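Local coordinates for putative hexose oxidase (Nonomuraea sp. ATCC 39727, PDB 5AWV), which binds a covalently attached FAD and the glycopeptide antibiotic teicoplanin, and probably oxidises a sugar of such antibiotics in an oxygen-dependent reaction, at residues N129-V134 and V154-H159; A122-P127 and V224-M229. One frame throughout, in Å; residues are numbered along the deposited sequence.

Contact 1. Residues N129-V134 and V154-H159. With FAD (flavin-adenine dinucleotide), chain M.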
loop_
_atom_site.group_PDB
_atom_site.type_symbol
_atom_site.label_atom_id
_atom_site.label_comp_id
_atom_site.label_asym_id
_atom_site.label_seq_id
_atom_site.Cartn_x
_atom_site.Cartn_y
_atom_site.Cartn_z
ATOM N N ASN A 129 -2.437 10.112 -4.185
ATOM C CA ASN A 129 -1.226 9.830 -4.922
ATOM C C ASN A 129 -0.927 8.313 -5.016
ATOM O O ASN A 129 -1.201 7.569 -4.080
ATOM C CB ASN A 129 0.005 10.437 -4.223
ATOM C CG ASN A 129 0.081 11.909 -4.378
ATOM O OD1 ASN A 129 0.288 12.379 -5.482
ATOM N ND2 ASN A 129 -0.109 12.657 -3.294
ATOM N N THR A 130 -0.333 7.891 -6.113
ATOM C CA THR A 130 0.293 6.559 -6.171
ATOM C C THR A 130 1.706 6.613 -5.663
ATOM O O THR A 130 2.306 7.709 -5.638
ATOM C CB THR A 130 0.279 6.012 -7.614
ATOM O OG1 THR A 130 1.030 6.869 -8.453
ATOM C CG2 THR A 130 -1.125 5.956 -8.164
ATOM N N LEU A 131 2.257 5.450 -5.266
ATOM C CA LEU A 131 3.661 5.331 -4.931
ATOM C C LEU A 131 4.581 5.788 -6.027
ATOM O O LEU A 131 5.495 6.542 -5.765
ATOM C CB LEU A 131 4.045 3.898 -4.535
ATOM C CG LEU A 131 3.321 3.386 -3.264
ATOM C CD1 LEU A 131 3.832 2.017 -2.826
ATOM C CD2 LEU A 131 3.494 4.387 -2.105
ATOM N N SER A 132 4.291 5.469 -7.259
ATOM C CA SER A 132 5.082 5.929 -8.374
ATOM C C SER A 132 5.181 7.473 -8.433
ATOM O O SER A 132 6.280 8.054 -8.609
ATOM C CB SER A 132 4.484 5.341 -9.666
ATOM O OG SER A 132 5.185 5.869 -10.740
ATOM N N GLU A 133 4.037 8.149 -8.242
ATOM C CA GLU A 133 4.046 9.623 -8.248
ATOM C C GLU A 133 4.857 10.167 -7.103
ATOM O O GLU A 133 5.583 11.119 -7.260
ATOM C CB GLU A 133 2.620 10.184 -8.200
ATOM C CG GLU A 133 1.806 9.900 -9.461
ATOM C CD GLU A 133 0.255 10.107 -9.282
ATOM O OE1 GLU A 133 -0.367 9.846 -8.234
ATOM O OE2 GLU A 133 -0.384 10.549 -10.237
ATOM N N VAL A 134 4.728 9.564 -5.920
ATOM C CA VAL A 134 5.438 10.000 -4.784
ATOM C C VAL A 134 6.922 9.844 -5.007
ATOM O O VAL A 134 7.702 10.752 -4.675
ATOM C CB VAL A 134 5.044 9.202 -3.506
ATOM C CG1 VAL A 134 5.980 9.473 -2.337
ATOM C CG2 VAL A 134 3.583 9.445 -3.077
ATOM N N VAL A 154 -0.069 1.316 -6.205
ATOM C CA VAL A 154 -0.532 1.306 -4.841
ATOM C C VAL A 154 -0.782 2.747 -4.355
ATOM O O VAL A 154 0.050 3.625 -4.556
ATOM C CB VAL A 154 0.490 0.581 -3.982
ATOM C CG1 VAL A 154 0.375 0.903 -2.486
ATOM C CG2 VAL A 154 0.322 -0.887 -4.270
ATOM N N GLY A 155 -1.922 2.970 -3.716
ATOM C CA GLY A 155 -2.215 4.293 -3.163
ATOM C C GLY A 155 -1.581 4.625 -1.831
ATOM O O GLY A 155 -1.466 3.797 -0.902
ATOM N N VAL A 156 -1.239 5.881 -1.679
ATOM C CA VAL A 156 -0.771 6.347 -0.393
ATOM C C VAL A 156 -1.812 6.072 0.759
ATOM O O VAL A 156 -1.443 5.739 1.892
ATOM C CB VAL A 156 -0.408 7.845 -0.514
ATOM C CG1 VAL A 156 -0.219 8.508 0.855
ATOM C CG2 VAL A 156 0.879 7.924 -1.321
ATOM N N GLY A 157 -3.078 6.281 0.457
ATOM C CA GLY A 157 -4.093 6.240 1.475
ATOM C C GLY A 157 -4.103 4.991 2.297
ATOM O O GLY A 157 -4.008 5.061 3.528
ATOM N N GLY A 158 -4.193 3.840 1.635
ATOM C CA GLY A 158 -4.110 2.558 2.360
ATOM C C GLY A 158 -2.723 2.158 2.772
ATOM O O GLY A 158 -2.524 1.489 3.800
ATOM N N HIS A 159 -1.757 2.506 1.944
ATOM C CA HIS A 159 -0.400 2.002 2.087
ATOM C C HIS A 159 0.289 2.473 3.382
ATOM O O HIS A 159 0.876 1.657 4.128
ATOM C CB HIS A 159 0.450 2.291 0.843
ATOM C CG HIS A 159 1.815 1.698 0.858
ATOM N ND1 HIS A 159 2.038 0.354 0.666
ATOM C CD2 HIS A 159 3.046 2.266 0.963
ATOM C CE1 HIS A 159 3.344 0.113 0.688
ATOM N NE2 HIS A 159 3.973 1.261 0.868
HETATM P PA FAD M . -7.480 0.893 -1.293
HETATM O O1A FAD M . -8.068 -0.394 -1.832
HETATM O O2A FAD M . -7.822 2.182 -1.882
HETATM O O5B FAD M . -7.685 0.973 0.274
HETATM C C5B FAD M . -7.354 -0.126 1.190
HETATM C C4B FAD M . -8.092 0.046 2.480
HETATM O O4B FAD M . -7.755 1.253 3.172
HETATM C C3B FAD M . -9.627 0.054 2.387
HETATM O O3B FAD M . -10.296 -0.452 3.568
HETATM C C2B FAD M . -9.843 1.526 2.213
HETATM O O2B FAD M . -11.159 1.857 2.510
HETATM C C1B FAD M . -8.840 2.138 3.133
HETATM N N9A FAD M . -8.478 3.471 2.710
HETATM C C8A FAD M . -8.020 3.912 1.532
HETATM N N7A FAD M . -7.719 5.229 1.567
HETATM C C5A FAD M . -7.965 5.655 2.799
HETATM C C6A FAD M . -7.929 6.963 3.486
HETATM N N6A FAD M . -7.537 8.026 2.789
HETATM N N1A FAD M . -8.271 6.981 4.808
HETATM C C2A FAD M . -8.692 5.858 5.462
HETATM N N3A FAD M . -8.794 4.628 4.888
HETATM C C4A FAD M . -8.487 4.522 3.563
HETATM N N1 FAD M . 2.301 -3.478 0.435
HETATM C C2 FAD M . 3.569 -3.322 0.921
HETATM O O2 FAD M . 3.725 -2.923 2.097
HETATM N N3 FAD M . 4.660 -3.552 0.174
HETATM C C4 FAD M . 4.581 -3.824 -1.145
HETATM O O4 FAD M . 5.607 -3.992 -1.841
HETATM C C4X FAD M . 3.251 -3.970 -1.753
HETATM N N5 FAD M . 3.074 -4.253 -3.092
HETATM C C5X FAD M . 1.840 -4.292 -3.681
HETATM C C6 FAD M . 1.757 -4.515 -5.071
HETATM C C7 FAD M . 0.436 -4.643 -5.577
HETATM C C7M FAD M . 0.258 -4.931 -7.090
HETATM C C8 FAD M . -0.808 -4.457 -4.729
HETATM C C8M FAD M . -2.179 -4.329 -5.349
HETATM C C9 FAD M . -0.634 -4.170 -3.357
HETATM C C9A FAD M . 0.615 -4.112 -2.811
HETATM N N10 FAD M . 0.834 -3.853 -1.431
HETATM C C10 FAD M . 2.101 -3.744 -0.882
HETATM C "C1'" FAD M . -0.327 -3.707 -0.493
HETATM C "C2'" FAD M . -0.720 -2.297 -0.263
HETATM O "O2'" FAD M . 0.201 -1.778 0.678
HETATM C "C3'" FAD M . -2.064 -2.389 0.357
HETATM O "O3'" FAD M . -2.877 -3.076 -0.597
HETATM C "C4'" FAD M . -2.627 -0.968 0.638
HETATM O "O4'" FAD M . -3.639 -1.115 1.638
HETATM C "C5'" FAD M . -3.250 -0.436 -0.627
HETATM O "O5'" FAD M . -3.670 0.930 -0.441
HETATM P P FAD M . -4.594 1.593 -1.523
HETATM O O1P FAD M . -4.821 2.986 -1.190
HETATM O O2P FAD M . -4.115 1.360 -2.929
HETATM O O3P FAD M . -5.870 0.633 -1.401
#
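The carbonyl oxygen of Asn129 is met by two neighbours from the other segment: Val156 N bonds to Asn129 O at 2.9 Å, almost straight at the hydrogen (171°), and the CA-H of Gly155 adds a weaker contact. One step on, Leu131 N bonds to Val154 O at 3.0 Å, and the two links together bridge Thr130 to Gly155 where both segments lead into helices. Helix 131-142 starts from a capping box: Glu133 N reaches Thr130 OG1, while Thr130 N returns a bond to Glu133 OE1 at 2.9 Å. Next to the bridge, Leu131 and Val154 lie side by side, with Leu131 CD1 and Val154 CG1 3.6 Å apart. Leu131 CD1 also sits over one face of the His159 ring, a CH-pi contact of 3.9 Å to the ring centroid. With CG of His159 anti to the backbone N (chi1 -175°), His159 ND1 is hydrogen-bonded to FAD O2' at 2.8 Å. The other branch of Val154, CG2, rests over the benzenoid part of the flavin, 3.5 Å from FAD C9. Gly155 N and Gly158 N bond to O2P and O1P of the same FAD phosphate, the Gly155 N to O2P distance being 2.8 Å; the positive end of helix 156-161 probably helps to offset its charge. A glycine-rich helix start laid against the FAD pyrophosphate, packed against the start of helix 131-142, belongs to the FAD-binding domain of the p-cresol methylhydroxylase type.

Contact 2. Residues A122-P127 and V224-M229. With FAD (flavin-adenine dinucleotide), chain M.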
loop_
_atom_site.group_PDB
_atom_site.type_symbol
_atom_site.label_atom_id
_atom_site.label_comp_id
_atom_site.label_asym_id
_atom_site.label_seq_id
_atom_site.Cartn_x
_atom_site.Cartn_y
_atom_site.Cartn_z
ATOM N N ALA A 122 7.777 19.234 7.353
ATOM C CA ALA A 122 7.611 17.836 6.885
ATOM C C ALA A 122 7.044 17.884 5.490
ATOM O O ALA A 122 6.500 18.879 5.080
ATOM C CB ALA A 122 6.633 17.091 7.795
ATOM N N PHE A 123 7.131 16.752 4.806
ATOM C CA PHE A 123 6.467 16.549 3.524
ATOM C C PHE A 123 5.047 16.142 3.642
ATOM O O PHE A 123 4.720 15.161 4.274
ATOM C CB PHE A 123 7.231 15.510 2.724
ATOM C CG PHE A 123 8.534 15.983 2.262
ATOM C CD1 PHE A 123 8.640 16.724 1.114
ATOM C CD2 PHE A 123 9.657 15.729 2.979
ATOM C CE1 PHE A 123 9.858 17.140 0.670
ATOM C CE2 PHE A 123 10.836 16.163 2.552
ATOM C CZ PHE A 123 10.975 16.854 1.395
ATOM N N LEU A 124 4.172 16.921 3.068
ATOM C CA LEU A 124 2.755 16.662 2.963
ATOM C C LEU A 124 2.579 15.750 1.722
ATOM O O LEU A 124 3.051 16.103 0.568
ATOM C CB LEU A 124 2.031 17.995 2.709
ATOM C CG LEU A 124 0.513 18.055 2.814
ATOM C CD1 LEU A 124 -0.120 19.427 2.604
ATOM C CD2 LEU A 124 -0.176 17.224 1.829
ATOM N N ILE A 125 1.936 14.604 1.927
ATOM C CA ILE A 125 1.580 13.652 0.833
ATOM C C ILE A 125 0.147 13.308 1.022
ATOM O O ILE A 125 -0.295 12.755 2.072
ATOM C CB ILE A 125 2.442 12.402 0.878
ATOM C CG1 ILE A 125 3.930 12.807 0.859
ATOM C CG2 ILE A 125 2.209 11.512 -0.323
ATOM C CD1 ILE A 125 4.880 11.658 0.905
ATOM N N GLU A 126 -0.637 13.637 0.009
ATOM C CA GLU A 126 -2.056 13.345 -0.000
ATOM C C GLU A 126 -2.357 11.917 -0.447
ATOM O O GLU A 126 -1.544 11.348 -1.160
ATOM C CB GLU A 126 -2.829 14.396 -0.841
ATOM C CG GLU A 126 -3.018 15.660 -0.054
ATOM C CD GLU A 126 -3.808 16.737 -0.761
ATOM O OE1 GLU A 126 -3.932 16.700 -1.985
ATOM O OE2 GLU A 126 -4.281 17.652 -0.050
ATOM N N PRO A 127 -3.457 11.318 0.083
ATOM C CA PRO A 127 -3.845 9.900 -0.070
ATOM C C PRO A 127 -4.179 9.442 -1.485
ATOM O O PRO A 127 -3.995 8.292 -1.775
ATOM C CB PRO A 127 -5.073 9.725 0.823
ATOM C CG PRO A 127 -5.600 11.137 0.964
ATOM C CD PRO A 127 -4.467 12.073 0.882
ATOM N N VAL A 224 -8.286 9.491 6.219
ATOM C CA VAL A 224 -7.066 10.257 6.207
ATOM C C VAL A 224 -7.128 11.139 4.991
ATOM O O VAL A 224 -7.279 10.629 3.882
ATOM C CB VAL A 224 -5.822 9.371 6.081
ATOM C CG1 VAL A 224 -4.541 10.238 5.986
ATOM C CG2 VAL A 224 -5.765 8.422 7.236
ATOM N N THR A 225 -6.937 12.454 5.181
ATOM C CA THR A 225 -6.912 13.397 4.073
ATOM C C THR A 225 -5.545 13.962 3.798
ATOM O O THR A 225 -5.336 14.479 2.694
ATOM C CB THR A 225 -7.907 14.585 4.373
ATOM O OG1 THR A 225 -7.559 15.178 5.616
ATOM C CG2 THR A 225 -9.266 14.040 4.495
ATOM N N LYS A 226 -4.620 13.878 4.758
ATOM C CA LYS A 226 -3.217 14.240 4.583
ATOM C C LYS A 226 -2.305 13.362 5.488
ATOM O O LYS A 226 -2.657 13.066 6.662
ATOM C CB LYS A 226 -2.882 15.724 4.979
ATOM C CG LYS A 226 -3.843 16.777 4.365
ATOM C CD LYS A 226 -3.388 18.190 4.695
ATOM C CE LYS A 226 -4.126 19.344 4.003
ATOM N NZ LYS A 226 -5.545 19.038 3.740
ATOM N N TYR A 227 -1.121 13.048 4.971
ATOM C CA TYR A 227 -0.011 12.471 5.756
ATOM C C TYR A 227 1.145 13.435 5.704
ATOM O O TYR A 227 1.389 13.997 4.640
ATOM C CB TYR A 227 0.476 11.168 5.138
ATOM C CG TYR A 227 -0.449 9.982 5.173
ATOM C CD1 TYR A 227 -0.575 9.196 6.320
ATOM C CD2 TYR A 227 -1.144 9.580 4.052
ATOM C CE1 TYR A 227 -1.419 8.073 6.356
ATOM C CE2 TYR A 227 -1.946 8.408 4.066
ATOM C CZ TYR A 227 -2.080 7.671 5.235
ATOM O OH TYR A 227 -2.866 6.480 5.274
ATOM N N TRP A 228 1.828 13.638 6.831
ATOM C CA TRP A 228 3.077 14.365 6.856
ATOM C C TRP A 228 4.193 13.461 7.274
ATOM O O TRP A 228 4.114 12.791 8.329
ATOM C CB TRP A 228 3.052 15.566 7.819
ATOM C CG TRP A 228 2.238 16.727 7.340
ATOM C CD1 TRP A 228 2.664 17.794 6.598
ATOM C CD2 TRP A 228 0.874 16.996 7.646
ATOM N NE1 TRP A 228 1.631 18.691 6.422
ATOM C CE2 TRP A 228 0.535 18.226 7.059
ATOM C CE3 TRP A 228 -0.101 16.302 8.353
ATOM C CZ2 TRP A 228 -0.768 18.801 7.169
ATOM C CZ3 TRP A 228 -1.358 16.874 8.503
ATOM C CH2 TRP A 228 -1.675 18.126 7.922
ATOM N N MET A 229 5.243 13.480 6.481
ATOM C CA MET A 229 6.363 12.485 6.598
ATOM C C MET A 229 7.672 13.223 6.839
ATOM O O MET A 229 7.975 14.204 6.133
ATOM C CB MET A 229 6.496 11.666 5.300
ATOM C CG MET A 229 5.224 11.104 4.726
ATOM S SD MET A 229 4.408 9.942 5.838
ATOM C CE MET A 229 5.536 8.551 5.677
HETATM P PA FAD M . -7.480 0.893 -1.293
HETATM O O1A FAD M . -8.068 -0.394 -1.832
HETATM O O2A FAD M . -7.822 2.182 -1.882
HETATM O O5B FAD M . -7.685 0.973 0.274
HETATM C C5B FAD M . -7.354 -0.126 1.190
HETATM C C4B FAD M . -8.092 0.046 2.480
HETATM O O4B FAD M . -7.755 1.253 3.172
HETATM C C3B FAD M . -9.627 0.054 2.387
HETATM O O3B FAD M . -10.296 -0.452 3.568
HETATM C C2B FAD M . -9.843 1.526 2.213
HETATM O O2B FAD M . -11.159 1.857 2.510
HETATM C C1B FAD M . -8.840 2.138 3.133
HETATM N N9A FAD M . -8.478 3.471 2.710
HETATM C C8A FAD M . -8.020 3.912 1.532
HETATM N N7A FAD M . -7.719 5.229 1.567
HETATM C C5A FAD M . -7.965 5.655 2.799
HETATM C C6A FAD M . -7.929 6.963 3.486
HETATM N N6A FAD M . -7.537 8.026 2.789
HETATM N N1A FAD M . -8.271 6.981 4.808
HETATM C C2A FAD M . -8.692 5.858 5.462
HETATM N N3A FAD M . -8.794 4.628 4.888
HETATM C C4A FAD M . -8.487 4.522 3.563
HETATM N N1 FAD M . 2.301 -3.478 0.435
HETATM C C2 FAD M . 3.569 -3.322 0.921
HETATM O O2 FAD M . 3.725 -2.923 2.097
HETATM N N3 FAD M . 4.660 -3.552 0.174
HETATM C C4 FAD M . 4.581 -3.824 -1.145
HETATM O O4 FAD M . 5.607 -3.992 -1.841
HETATM C C4X FAD M . 3.251 -3.970 -1.753
HETATM N N5 FAD M . 3.074 -4.253 -3.092
HETATM C C5X FAD M . 1.840 -4.292 -3.681
HETATM C C6 FAD M . 1.757 -4.515 -5.071
HETATM C C7 FAD M . 0.436 -4.643 -5.577
HETATM C C7M FAD M . 0.258 -4.931 -7.090
HETATM C C8 FAD M . -0.808 -4.457 -4.729
HETATM C C8M FAD M . -2.179 -4.329 -5.349
HETATM C C9 FAD M . -0.634 -4.170 -3.357
HETATM C C9A FAD M . 0.615 -4.112 -2.811
HETATM N N10 FAD M . 0.834 -3.853 -1.431
HETATM C C10 FAD M . 2.101 -3.744 -0.882
HETATM C "C1'" FAD M . -0.327 -3.707 -0.493
HETATM C "C2'" FAD M . -0.720 -2.297 -0.263
HETATM O "O2'" FAD M . 0.201 -1.778 0.678
HETATM C "C3'" FAD M . -2.064 -2.389 0.357
HETATM O "O3'" FAD M . -2.877 -3.076 -0.597
HETATM C "C4'" FAD M . -2.627 -0.968 0.638
HETATM O "O4'" FAD M . -3.639 -1.115 1.638
HETATM C "C5'" FAD M . -3.250 -0.436 -0.627
HETATM O "O5'" FAD M . -3.670 0.930 -0.441
HETATM P P FAD M . -4.594 1.593 -1.523
HETATM O O1P FAD M . -4.821 2.986 -1.190
HETATM O O2P FAD M . -4.115 1.360 -2.929
HETATM O O3P FAD M . -5.870 0.633 -1.401
HETATM O O HOH W 1 -6.206 17.083 1.908
#
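Ile125 and Tyr227 form an antiparallel hydrogen-bonded pair: Ile125 N meets Tyr227 O at 2.8 Å, nearly straight (174°), and Tyr227 N returns the bond to Ile125 O. Phe123 and Met229 repeat the pattern, with Met229 N to Phe123 O at 2.8 Å. Past the ladder, a water donates to Glu126 OE2 and Thr225 O and accepts from Lys226 NZ, joining two charges that stand 4.2 Å apart from Glu126 OE2 to Lys226 NZ. Pro127 lies against strand 223-229, its CD 3.1 Å from Thr225 O, while its CB lies by the FAD adenine. Val224 grips that base with its backbone, donating from N to N1A and receiving N6A at its O, 2.8 Å away. On one face of the sheet Leu124, its CG anti to the backbone N (chi1 -169°), runs alongside Trp228, with Leu124 CB 3.8 Å from Trp228 NE1, which bonds to Asp117; Leu124 also touches Leu27 of a second subunit. On the other face, Ile125 CD1 meets Met229 CG at 3.9 Å, and Phe123 and Ile125 pack on helix 131-142. Thr225 and Lys226, both facing Glu183, the salt-bridge partner of the lysine, make a classic beta bulge in this five-stranded antiparallel sheet, whose bulged strand reads the adenine edge of FAD.

In the fold
Both contacts are buried, but contact 1 lies nearer the middle of the chain, with its centre about 11 Å from the centre of the chain against about 17 Å for contact 2. Contact 1 joins two helix starts and touches mainly the flavin, ribityl and phosphate parts of FAD; contact 2 joins two sheet strands and touches the adenine. They meet where helix 156-161 packs on strands 122-125 and 223-229: Tyr227 OH probably hydrogen-bonds to Gly157 O, Pro127 O probably accepts from Gly157 N, and Val134 packs on Ile125. Strand 122-125 leads on to helix 131-142, which carries one side of contact 1. Contact 2 alone sets opposite side-chain charges near each other across its segments, and it alone touches a second subunit.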